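Local atomic coordinates of glucosamine 6-phosphate N-acetyltransferase (Arabidopsis thaliana, PDB entry 3T90), a protein that catalyses transfer of an acetyl group from acetyl-CoA to D-glucosamine 6-phosphate, a step in the biosynthesis of UDP-N-acetylglucosamine. Residues A[102-105]-A[106-110]. Sequence-based numbering, arbitrary orientation.
Sequences KKVV and EFLMD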
loop_
_atom_site.group_PDB
_atom_site.type_symbol
_atom_site.label_atom_id
_atom_site.label_comp_id
_atom_site.label_asym_id
_atom_site.label_seq_id
_atom_site.Cartn_x
_atom_site.Cartn_y
_atom_site.Cartn_z
ATOM N N LYS A 102 19.696 -0.374 -3.860
ATOM C CA LYS A 102 19.412 -1.724 -4.382
ATOM C C LYS A 102 19.383 -2.734 -3.224
ATOM O O LYS A 102 18.573 -3.680 -3.193
ATOM C CB LYS A 102 20.454 -2.106 -5.439
ATOM C CG LYS A 102 20.300 -3.553 -5.996
ATOM C CD LYS A 102 21.029 -3.617 -7.374
ATOM C CE LYS A 102 20.794 -4.933 -8.104
ATOM N NZ LYS A 102 21.508 -6.082 -7.456
ATOM N N LYS A 103 20.347 -2.599 -2.304
ATOM C CA LYS A 103 20.403 -3.523 -1.161
ATOM C C LYS A 103 19.106 -3.460 -0.323
ATOM O O LYS A 103 18.597 -4.495 0.157
ATOM C CB LYS A 103 21.671 -3.265 -0.272
ATOM C CG LYS A 103 23.018 -3.528 -0.948
ATOM C CD LYS A 103 24.174 -3.326 0.044
ATOM C CE LYS A 103 25.472 -3.819 -0.584
ATOM N NZ LYS A 103 25.248 -5.058 -1.427
ATOM N N VAL A 104 18.623 -2.234 -0.096
ATOM C CA VAL A 104 17.365 -2.065 0.640
ATOM C C VAL A 104 16.219 -2.721 -0.098
ATOM O O VAL A 104 15.485 -3.503 0.497
ATOM C CB VAL A 104 17.101 -0.600 0.897
ATOM C CG1 VAL A 104 15.676 -0.405 1.443
ATOM C CG2 VAL A 104 18.033 -0.099 2.007
ATOM N N VAL A 105 16.115 -2.449 -1.405
ATOM C CA VAL A 105 14.975 -2.980 -2.128
ATOM C C VAL A 105 15.023 -4.494 -2.179
ATOM O O VAL A 105 13.984 -5.170 -2.045
ATOM C CB VAL A 105 14.937 -2.379 -3.548
ATOM C CG1 VAL A 105 13.935 -3.074 -4.449
ATOM C CG2 VAL A 105 14.648 -0.896 -3.458
ATOM N N GLU A 106 16.240 -5.035 -2.395
ATOM C CA GLU A 106 16.323 -6.480 -2.437
ATOM C C GLU A 106 16.007 -7.117 -1.110
ATOM O O GLU A 106 15.383 -8.177 -1.076
ATOM C CB GLU A 106 17.716 -6.937 -2.888
ATOM C CG GLU A 106 17.893 -6.665 -4.398
ATOM C CD GLU A 106 19.320 -6.946 -4.854
ATOM O OE1 GLU A 106 20.240 -6.937 -4.015
ATOM O OE2 GLU A 106 19.538 -7.165 -6.058
ATOM N N PHE A 107 16.423 -6.495 -0.000
ATOM C CA PHE A 107 16.061 -7.041 1.316
ATOM C C PHE A 107 14.519 -7.138 1.477
ATOM O O PHE A 107 13.995 -8.145 1.974
ATOM C CB PHE A 107 16.706 -6.137 2.380
ATOM C CG PHE A 107 16.466 -6.523 3.823
ATOM C CD1 PHE A 107 17.488 -7.101 4.572
ATOM C CD2 PHE A 107 15.254 -6.167 4.471
ATOM C CE1 PHE A 107 17.307 -7.350 5.929
ATOM C CE2 PHE A 107 15.051 -6.441 5.855
ATOM C CZ PHE A 107 16.054 -6.997 6.606
ATOM N N LEU A 108 13.823 -6.041 1.093
ATOM C CA LEU A 108 12.386 -6.080 1.209
ATOM C C LEU A 108 11.733 -7.036 0.227
ATOM O O LEU A 108 10.736 -7.656 0.630
ATOM C CB LEU A 108 11.894 -4.654 0.963
ATOM C CG LEU A 108 12.467 -3.576 1.906
ATOM C CD1 LEU A 108 12.144 -2.149 1.430
ATOM C CD2 LEU A 108 11.864 -3.749 3.313
ATOM N N MET A 109 12.273 -7.164 -0.979
ATOM C CA MET A 109 11.698 -8.162 -1.916
ATOM C C MET A 109 11.931 -9.558 -1.376
ATOM O O MET A 109 11.013 -10.400 -1.396
ATOM C CB MET A 109 12.385 -8.029 -3.247
ATOM C CG MET A 109 11.978 -6.789 -3.985
ATOM S SD MET A 109 13.018 -6.726 -5.510
ATOM C CE MET A 109 11.956 -5.552 -6.276
ATOM N N ASP A 110 13.101 -9.781 -0.808
ATOM C CA ASP A 110 13.386 -11.126 -0.256
ATOM C C ASP A 110 12.400 -11.471 0.874
ATOM O O ASP A 110 11.827 -12.552 0.987
ATOM C CB ASP A 110 14.829 -11.170 0.337
ATOM C CG ASP A 110 15.932 -11.173 -0.710
ATOM O OD1 ASP A 110 15.690 -11.444 -1.898
ATOM O OD2 ASP A 110 17.070 -10.840 -0.265
#
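Lys102 and Glu106, one helical turn apart, are joined twice, once through the backbone and once through their charges. Glu106 N donates to Lys102 O at 2.8 Å, and Lys102 NZ returns a hydrogen bond and salt bridge to Glu106 OE2 at 2.6 Å. The lysine leaves the helix with CG anti to its amide nitrogen (chi1 176°) and bends only at chi4, which brings NZ to OE2 from above the carboxylate plane, 35° out of it. The same i to i+4 rule satisfies the following carbonyls: Lys103 O accepts from Phe107 N, Val104 O from Leu108 N and Val105 O from Met109 N, at 2.8 to 3.1 Å. On the buried side the matching pairs are apolar. Val104 CG1 lies beside Leu108 CD1 at 3.9 Å, and Val105 CG1 meets Met109 CE at 3.7 Å. Val104 and Leu108 face strands 51-58 and 63-74, placing this helix of the GNAT beta-alpha-beta unit against the sheet, while Met109 also packs on Lys146 of the second subunit. With an alanine in place of Lys102, Glu106 would probably lose its charged mate and its carboxylate be freer to turn. The chemistry implies a divided helix: the carbonyls of residues 102-105 each take an amide from four residues on, apolar side chains fill the buried side, and on the partly exposed side Lys102, by similarity an acetyl-CoA-site residue, probably has part of its charge balanced by Glu106.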